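Azurocidin (Homo sapiens, PDB 1A7S) binds heparin and kills Gram-negative bacteria as a neutrophil granule protein built on a serine protease fold, and attracts monocytes and fibroblasts. Local coordinates at residues A[16-21]-A[36-41]; A[51-56]-A[91-96]; A[168-173]-A[187-192]. All blocks are in the same frame, centred on the assembly; numbering follows the deposited sequence.

In the fold
Azurocidin keeps the chymotrypsin-like architecture of the peptidase S1 family, and the three contacts follow one another along the chain. Contacts 1 and 2, with centres about 7 Å apart, join strands across one closed six-stranded antiparallel barrel. Strands 15-20 and 51-55 are neighbours in it, as are 35-38 and 91-95, so the two contacts fill one apolar core. Contact 3, only partly buried, belongs to the other sheet, where strand 184-192 faces the loop 168-173. Its centre lies about 13 Å from that of contact 1 and about 19 Å from that of contact 2. Contacts 1 and 3 meet where Met37 and Ala39 pack on Val188 and Ala189, bringing together the two halves of the fold.

Contact 1. Residues A[16-21]-A[36-41]; sequences ASIQNQ and VMTAAS
Val36 receives Ala16 and Ile18 inside the six-stranded antiparallel barrel of a chymotrypsin-like fold, a good example of how barrel strands that are not neighbours meet through their inward side chains. Strands 16-20 and 36-38 are separated in the sheet by strand 23-32. Their axes come no nearer than 9.1 Å and are turned by 71°, so side chains bridge the distance and no hydrogen bond joins the segments.

The tight part centres on one methyl group. Val36 CG1 lies 4.0 Å from Ala16 CB, and the same methyl is 4.2 Å from Ile18 CD1. Because CG1 of Val36 is anti to its backbone N (chi1 165°), this branch heads into the barrel, where the ends of Ile18 and Val36 meet tip to tip. Val53 and Leu93 close in on the same core. Packing is looser toward Thr38, whose OG1 stands 4.5 Å from Ile18 CG1; that hydroxyl is held instead by a hydrogen bond with Gly27 O.

Beyond Thr38 the chain enters the sequence that in active S1 proteases carries the catalytic histidine. Here the corresponding position is probably Ser41, whose OG bonds to Asp89 OD2. Residues 36-41 also fall within the region 20-44, which possesses antibiotic activity.

Ser17 and Gln19, which point from the other face of strand 16-20, are polar but buried; solvent is reached at the strand's end, where Asn20 is partly exposed and Gln21 exposed. His24 ND1 bonds to Ser17 OG, which itself donates to Gln19 OE1 over 2.9 Å, in the plane of the amide and on a lone pair, at a C=O...donor angle of 113°.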
loop_
_atom_site.group_PDB
_atom_site.type_symbol
_atom_site.label_atom_id
_atom_site.label_comp_id
_atom_site.label_asym_id
_atom_site.label_seq_id
_atom_site.Cartn_x
_atom_site.Cartn_y
_atom_site.Cartn_z
ATOM N N ALA A 16 5.284 -2.799 3.723
ATOM C CA ALA A 16 6.522 -2.839 2.954
ATOM C C ALA A 16 6.971 -1.439 2.606
ATOM O O ALA A 16 6.158 -0.564 2.362
ATOM C CB ALA A 16 6.232 -3.585 1.632
ATOM N N SER A 17 8.281 -1.281 2.526
ATOM C CA SER A 17 8.972 -0.125 1.966
ATOM C C SER A 17 9.590 -0.597 0.644
ATOM O O SER A 17 10.354 -1.538 0.644
ATOM C CB SER A 17 10.027 0.390 2.925
ATOM O OG SER A 17 10.853 1.343 2.295
ATOM N N ILE A 18 9.226 0.030 -0.458
ATOM C CA ILE A 18 9.761 -0.255 -1.793
ATOM C C ILE A 18 10.803 0.816 -2.096
ATOM O O ILE A 18 10.532 2.021 -1.996
ATOM C CB ILE A 18 8.641 -0.281 -2.847
ATOM C CG1 ILE A 18 7.374 -0.958 -2.413
ATOM C CG2 ILE A 18 9.226 -0.907 -4.094
ATOM C CD1 ILE A 18 7.344 -2.303 -1.940
ATOM N N GLN A 19 12.004 0.346 -2.418
ATOM C CA GLN A 19 13.180 1.212 -2.468
ATOM C C GLN A 19 13.894 1.097 -3.785
ATOM O O GLN A 19 13.968 0.016 -4.401
ATOM C CB GLN A 19 14.128 0.841 -1.294
ATOM C CG GLN A 19 13.424 0.967 0.046
ATOM C CD GLN A 19 14.289 0.932 1.278
ATOM O OE1 GLN A 19 13.767 1.173 2.409
ATOM N NE2 GLN A 19 15.537 0.670 1.122
ATOM N N ASN A 20 14.483 2.217 -4.215
ATOM C CA ASN A 20 15.267 2.337 -5.441
ATOM C C ASN A 20 16.653 2.833 -5.013
ATOM O O ASN A 20 16.766 3.975 -4.500
ATOM C CB ASN A 20 14.583 3.345 -6.373
ATOM C CG ASN A 20 15.277 3.691 -7.624
ATOM O OD1 ASN A 20 16.434 3.358 -7.874
ATOM N ND2 ASN A 20 14.643 4.501 -8.470
ATOM N N GLN A 21 17.640 1.961 -5.126
ATOM C CA GLN A 21 18.991 2.296 -4.621
ATOM C C GLN A 21 18.916 2.776 -3.166
ATOM O O GLN A 21 19.613 3.723 -2.764
ATOM C CB GLN A 21 19.657 3.341 -5.496
ATOM C CG GLN A 21 19.817 2.865 -6.953
ATOM C CD GLN A 21 20.666 1.637 -7.078
ATOM O OE1 GLN A 21 21.597 1.408 -6.361
ATOM N NE2 GLN A 21 20.262 0.847 -8.104
ATOM N N VAL A 36 4.124 -9.218 -2.372
ATOM C CA VAL A 36 3.769 -7.893 -1.900
ATOM C C VAL A 36 2.841 -7.216 -2.881
ATOM O O VAL A 36 3.061 -7.214 -4.099
ATOM C CB VAL A 36 5.031 -7.042 -1.649
ATOM C CG1 VAL A 36 4.721 -5.551 -1.504
ATOM C CG2 VAL A 36 5.664 -7.535 -0.267
ATOM N N MET A 37 1.765 -6.637 -2.335
ATOM C CA MET A 37 0.771 -5.872 -3.129
ATOM C C MET A 37 1.093 -4.372 -3.004
ATOM O O MET A 37 1.289 -3.863 -1.900
ATOM C CB MET A 37 -0.631 -6.137 -2.574
ATOM C CG MET A 37 -1.724 -5.391 -3.298
ATOM S SD MET A 37 -3.383 -5.935 -2.804
ATOM C CE MET A 37 -3.495 -5.278 -1.127
ATOM N N THR A 38 1.122 -3.710 -4.138
ATOM C CA THR A 38 1.430 -2.295 -4.233
ATOM C C THR A 38 0.669 -1.716 -5.438
ATOM O O THR A 38 -0.251 -2.362 -5.967
ATOM C CB THR A 38 2.945 -2.083 -4.346
ATOM O OG1 THR A 38 3.289 -0.713 -4.255
ATOM C CG2 THR A 38 3.557 -2.694 -5.542
ATOM N N ALA A 39 0.982 -0.467 -5.758
ATOM C CA ALA A 39 0.359 0.216 -6.892
ATOM C C ALA A 39 1.220 0.074 -8.106
ATOM O O ALA A 39 2.443 0.264 -8.077
ATOM C CB ALA A 39 0.162 1.694 -6.537
ATOM N N ALA A 40 0.579 -0.174 -9.266
ATOM C CA ALA A 40 1.279 -0.143 -10.546
ATOM C C ALA A 40 1.859 1.228 -10.869
ATOM O O ALA A 40 2.916 1.315 -11.546
ATOM C CB ALA A 40 0.407 -0.636 -11.683
ATOM N N SER A 41 1.220 2.269 -10.376
ATOM C CA SER A 41 1.701 3.621 -10.609
ATOM C C SER A 41 3.065 3.865 -9.930
ATOM O O SER A 41 3.695 4.876 -10.266
ATOM C CB SER A 41 0.686 4.634 -10.090
ATOM O OG SER A 41 0.377 4.405 -8.721
#

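Contact 2. Residues A[51-56]-A[91-96]; sequences STVVLG and MLLQLD. With EOH (ethanol), chain J; EOH (ethanol), chain Q; EOH (ethanol), chain E.
Val53 projects from strand 51-55 and packs against Leu93 and Leu95 of strand 91-95, and its short side chain can be followed atom by atom. CB already touches the opposite strand, lying 4.1 Å from Leu95 CD2. At the next level the two methyls divide: CG1 remains on Leu95, also 4.1 Å from its CD2, whereas CG2 reaches Leu93 CD1 at 4.0 Å while still touching that Leu95 methyl. This division follows from a chi1 of 176°, which sets CG1 anti to the backbone N and CG2 beside it. Val53 and Leu95 cross at about a right angle, and Leu95 CD2 bears on all three side-chain carbons of the valine; Leu93 comes in more obliquely and meets a single branch.

Leu55, two residues further on, adds a looser touch, its CD1 being 4.4 Å from Leu95 CD1. Leu30 lies against both Leu55 and Leu95. The interface between the two segments is wholly apolar.

Polar groups are engaged at the periphery, where ethanol, probably from the crystallisation liquor, has bound. Gln94 NE2 donates to the oxygen of one ethanol (chain Q) over 2.9 Å at an N-H...O angle of 157°, while Gln94 OE1 bonds to Gly221 N. Gly56 O accepts from another (chain E), whose O is 2.9 Å away, and is bonded to Ser67 OG as well.

Strand 69-77 lies between the two strands in the sheet, and their axes are turned by 81°. Such steep crossing of strands through a shared hydrophobic core is characteristic of the closed antiparallel barrel of chymotrypsin-like proteins.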
loop_
_atom_site.group_PDB
_atom_site.type_symbol
_atom_site.label_atom_id
_atom_site.label_comp_id
_atom_site.label_asym_id
_atom_site.label_seq_id
_atom_site.Cartn_x
_atom_site.Cartn_y
_atom_site.Cartn_z
ATOM N N SER A 51 14.336 -2.346 -8.122
ATOM C CA SER A 51 13.914 -1.946 -6.840
ATOM C C SER A 51 13.993 -3.144 -5.878
ATOM O O SER A 51 13.958 -4.290 -6.320
ATOM C CB SER A 51 12.391 -1.508 -6.865
ATOM O OG SER A 51 12.330 -0.312 -7.714
ATOM N N THR A 52 14.050 -2.803 -4.594
ATOM C CA THR A 52 14.005 -3.773 -3.541
ATOM C C THR A 52 12.808 -3.574 -2.628
ATOM O O THR A 52 12.146 -2.534 -2.699
ATOM C CB THR A 52 15.266 -3.734 -2.653
ATOM O OG1 THR A 52 15.356 -2.490 -2.050
ATOM C CG2 THR A 52 16.493 -4.073 -3.509
ATOM N N VAL A 53 12.503 -4.622 -1.858
ATOM C CA VAL A 53 11.384 -4.628 -0.939
ATOM C C VAL A 53 11.919 -4.868 0.463
ATOM O O VAL A 53 12.607 -5.858 0.654
ATOM C CB VAL A 53 10.333 -5.714 -1.271
ATOM C CG1 VAL A 53 9.237 -5.747 -0.220
ATOM C CG2 VAL A 53 9.781 -5.486 -2.669
ATOM N N VAL A 54 11.604 -3.983 1.392
ATOM C CA VAL A 54 11.990 -4.114 2.767
ATOM C C VAL A 54 10.769 -4.323 3.647
ATOM O O VAL A 54 9.853 -3.499 3.654
ATOM C CB VAL A 54 12.761 -2.858 3.251
ATOM C CG1 VAL A 54 13.262 -3.072 4.684
ATOM C CG2 VAL A 54 13.933 -2.565 2.352
ATOM N N LEU A 55 10.757 -5.436 4.358
ATOM C CA LEU A 55 9.734 -5.778 5.348
ATOM C C LEU A 55 10.319 -5.668 6.746
ATOM O O LEU A 55 11.546 -5.812 6.915
ATOM C CB LEU A 55 9.245 -7.198 5.104
ATOM C CG LEU A 55 8.721 -7.530 3.698
ATOM C CD1 LEU A 55 8.206 -8.976 3.700
ATOM C CD2 LEU A 55 7.656 -6.561 3.286
ATOM N N GLY A 56 9.506 -5.494 7.754
ATOM C CA GLY A 56 9.973 -5.411 9.111
ATOM C C GLY A 56 10.659 -4.108 9.488
ATOM O O GLY A 56 11.252 -4.032 10.560
ATOM N N MET A 91 -0.386 -3.740 -8.454
ATOM C CA MET A 91 0.753 -4.524 -8.894
ATOM C C MET A 91 1.101 -5.521 -7.826
ATOM O O MET A 91 1.124 -5.127 -6.647
ATOM C CB MET A 91 1.930 -3.618 -9.229
ATOM C CG MET A 91 3.120 -4.439 -9.798
ATOM S SD MET A 91 4.220 -3.524 -10.667
ATOM C CE MET A 91 3.386 -2.906 -12.108
ATOM N N LEU A 92 1.403 -6.734 -8.194
ATOM C CA LEU A 92 1.905 -7.739 -7.283
ATOM C C LEU A 92 3.382 -7.976 -7.595
ATOM O O LEU A 92 3.738 -8.221 -8.739
ATOM C CB LEU A 92 1.108 -9.058 -7.427
ATOM C CG LEU A 92 -0.383 -8.902 -7.158
ATOM C CD1 LEU A 92 -1.039 -10.318 -7.134
ATOM C CD2 LEU A 92 -0.736 -8.172 -5.919
ATOM N N LEU A 93 4.153 -7.944 -6.528
ATOM C CA LEU A 93 5.614 -8.164 -6.617
ATOM C C LEU A 93 5.888 -9.546 -6.003
ATOM O O LEU A 93 5.617 -9.790 -4.852
ATOM C CB LEU A 93 6.325 -7.098 -5.800
ATOM C CG LEU A 93 6.018 -5.628 -6.058
ATOM C CD1 LEU A 93 6.782 -4.709 -5.147
ATOM C CD2 LEU A 93 6.220 -5.282 -7.514
ATOM N N GLN A 94 6.447 -10.405 -6.857
ATOM C CA GLN A 94 6.875 -11.731 -6.339
ATOM C C GLN A 94 8.266 -11.518 -5.727
ATOM O O GLN A 94 9.169 -11.054 -6.459
ATOM C CB GLN A 94 6.905 -12.764 -7.416
ATOM C CG GLN A 94 7.294 -14.144 -6.921
ATOM C CD GLN A 94 7.195 -15.253 -7.889
ATOM O OE1 GLN A 94 6.242 -15.261 -8.712
ATOM N NE2 GLN A 94 8.023 -16.272 -7.698
ATOM N N LEU A 95 8.400 -11.865 -4.499
ATOM C CA LEU A 95 9.730 -11.751 -3.804
ATOM C C LEU A 95 10.613 -12.889 -4.231
ATOM O O LEU A 95 10.145 -13.926 -4.674
ATOM C CB LEU A 95 9.460 -11.797 -2.289
ATOM C CG LEU A 95 8.442 -10.828 -1.751
ATOM C CD1 LEU A 95 8.307 -11.004 -0.237
ATOM C CD2 LEU A 95 8.773 -9.425 -2.060
ATOM N N ASP A 96 11.926 -12.736 -4.035
ATOM C CA ASP A 96 12.893 -13.734 -4.424
ATOM C C ASP A 96 12.785 -15.029 -3.632
ATOM O O ASP A 96 13.338 -16.053 -4.035
ATOM C CB ASP A 96 14.295 -13.191 -4.329
ATOM C CG ASP A 96 14.805 -12.804 -2.957
ATOM O OD1 ASP A 96 15.085 -13.748 -2.134
ATOM O OD2 ASP A 96 14.806 -11.679 -2.537
HETATM C C1 EOH J . 17.213 -1.761 1.692
HETATM C C2 EOH J . 17.483 -3.133 2.318
HETATM O O EOH J . 16.728 -1.905 0.320
HETATM C C1 EOH Q . 8.705 -19.379 -7.399
HETATM C C2 EOH Q . 8.024 -20.648 -6.885
HETATM O O EOH Q . 8.182 -19.002 -8.704
HETATM C C1 EOH E . 8.364 -2.208 12.772
HETATM C C2 EOH E . 7.583 -1.166 12.204
HETATM O O EOH E . 9.481 -3.058 12.633
#

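Contact 3. Residues A[168-173]-A[187-192]; sequences GGICNG and GVASFS. With EOH (ethanol), chain L.
Ile170 carries the apolar part of this contact, reaching from the loop 168-173 to strand 187-192. Its CD1 lies 4.0 Å from Ala189 CB, and its CG2 touches the same methyl at 4.2 Å. Phe203 packs on both Ile170 and Ala189. A separate van der Waals contact sets the methyl on a backbone oxygen: with chi1 at 68°, CG1 sits between the backbone N and carbonyl carbon, and the extended chain beyond it brings Ile170 CD1 to 4.0 Å from Phe191 O.

No direct hydrogen bond joins the segments, but one water does: it donates to Ile170 O over 2.6 Å and accepts from Ser192 OG at 2.8 Å.

In chymotrypsin-like proteases these two segments form walls of the primary specificity pocket, and the ethanol (chain L) lodged between them is consistent with a remnant of it. Asn172 ND2 donates a weak hydrogen bond to the ethanol O at 2.8 Å, with an N-H...O angle of only 119°, while the ethanol C2 approaches Ile170 CG1.

Covalent and backbone features shape the two walls. Cys171 is disulfide-bonded to Cys196, and Ser190 and Phe191 form a classic beta bulge opposite Phe202, whose ring stacks with that of Phe191.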
loop_
_atom_site.group_PDB
_atom_site.type_symbol
_atom_site.label_atom_id
_atom_site.label_comp_id
_atom_site.label_asym_id
_atom_site.label_seq_id
_atom_site.Cartn_x
_atom_site.Cartn_y
_atom_site.Cartn_z
ATOM N N GLY A 168 -5.602 15.522 6.002
ATOM C CA GLY A 168 -5.229 14.214 6.531
ATOM C C GLY A 168 -5.347 13.172 5.394
ATOM O O GLY A 168 -6.260 13.254 4.622
ATOM N N GLY A 169 -4.352 12.299 5.319
ATOM C CA GLY A 169 -4.380 11.270 4.294
ATOM C C GLY A 169 -3.009 11.031 3.702
ATOM O O GLY A 169 -1.969 11.298 4.331
ATOM N N ILE A 170 -2.960 10.495 2.508
ATOM C CA ILE A 170 -1.733 10.075 1.858
ATOM C C ILE A 170 -0.963 11.197 1.262
ATOM O O ILE A 170 -1.505 12.278 0.940
ATOM C CB ILE A 170 -2.037 8.978 0.808
ATOM C CG1 ILE A 170 -2.826 9.508 -0.374
ATOM C CG2 ILE A 170 -2.723 7.763 1.460
ATOM C CD1 ILE A 170 -3.194 8.490 -1.465
ATOM N N CYS A 171 0.304 11.011 1.041
ATOM C CA CYS A 171 1.129 11.974 0.359
ATOM C C CYS A 171 2.252 11.316 -0.392
ATOM O O CYS A 171 2.277 10.070 -0.562
ATOM C CB CYS A 171 1.520 13.114 1.281
ATOM S SG CYS A 171 1.957 14.698 0.533
ATOM N N ASN A 172 3.239 12.025 -0.871
ATOM C CA ASN A 172 4.352 11.458 -1.622
ATOM C C ASN A 172 5.026 10.382 -0.798
ATOM O O ASN A 172 5.335 10.569 0.351
ATOM C CB ASN A 172 5.371 12.567 -1.925
ATOM C CG ASN A 172 4.881 13.856 -2.437
ATOM O OD1 ASN A 172 5.453 14.886 -2.230
ATOM N ND2 ASN A 172 3.784 13.874 -3.202
ATOM N N GLY A 173 5.234 9.182 -1.408
ATOM C CA GLY A 173 5.881 8.079 -0.707
ATOM C C GLY A 173 4.895 7.094 -0.136
ATOM O O GLY A 173 5.277 5.997 0.344
ATOM N N GLY A 187 -8.010 -1.341 0.123
ATOM C CA GLY A 187 -7.515 -0.432 -0.830
ATOM C C GLY A 187 -5.981 -0.462 -0.936
ATOM O O GLY A 187 -5.308 -0.883 -0.048
ATOM N N VAL A 188 -5.525 0.035 -2.084
ATOM C CA VAL A 188 -4.119 0.278 -2.363
ATOM C C VAL A 188 -3.990 1.769 -2.742
ATOM O O VAL A 188 -4.659 2.205 -3.667
ATOM C CB VAL A 188 -3.599 -0.593 -3.515
ATOM C CG1 VAL A 188 -2.189 -0.177 -3.914
ATOM C CG2 VAL A 188 -3.599 -2.070 -3.094
ATOM N N ALA A 189 -3.180 2.536 -1.998
ATOM C CA ALA A 189 -3.129 3.967 -2.255
ATOM C C ALA A 189 -2.704 4.274 -3.670
ATOM O O ALA A 189 -1.682 3.769 -4.170
ATOM C CB ALA A 189 -2.201 4.650 -1.240
ATOM N N SER A 190 -3.497 5.087 -4.357
ATOM C CA SER A 190 -3.279 5.393 -5.751
ATOM C C SER A 190 -2.991 6.837 -6.013
ATOM O O SER A 190 -1.911 7.185 -6.523
ATOM C CB SER A 190 -4.361 4.857 -6.629
ATOM O OG SER A 190 -4.279 5.119 -7.966
ATOM N N PHE A 191 -3.919 7.740 -5.737
ATOM C CA PHE A 191 -3.690 9.152 -5.988
ATOM C C PHE A 191 -4.575 9.993 -5.109
ATOM O O PHE A 191 -5.554 9.515 -4.535
ATOM C CB PHE A 191 -3.877 9.476 -7.477
ATOM C CG PHE A 191 -5.315 9.352 -7.967
ATOM C CD1 PHE A 191 -5.839 8.158 -8.399
ATOM C CD2 PHE A 191 -6.173 10.459 -7.989
ATOM C CE1 PHE A 191 -7.147 8.031 -8.837
ATOM C CE2 PHE A 191 -7.469 10.334 -8.446
ATOM C CZ PHE A 191 -7.975 9.097 -8.873
ATOM N N SER A 192 -4.321 11.290 -5.077
ATOM C CA SER A 192 -5.282 12.276 -4.568
ATOM C C SER A 192 -5.071 13.548 -5.464
ATOM O O SER A 192 -4.007 13.614 -6.117
ATOM C CB SER A 192 -5.094 12.611 -3.136
ATOM O OG SER A 192 -3.780 13.011 -2.783
HETATM C C1 EOH L . 0.398 11.703 -3.072
HETATM C C2 EOH L . -1.031 11.867 -2.749
HETATM O O EOH L . 1.111 12.985 -3.184
HETATM O O HOH W 1 -3.803 13.079 0.013
#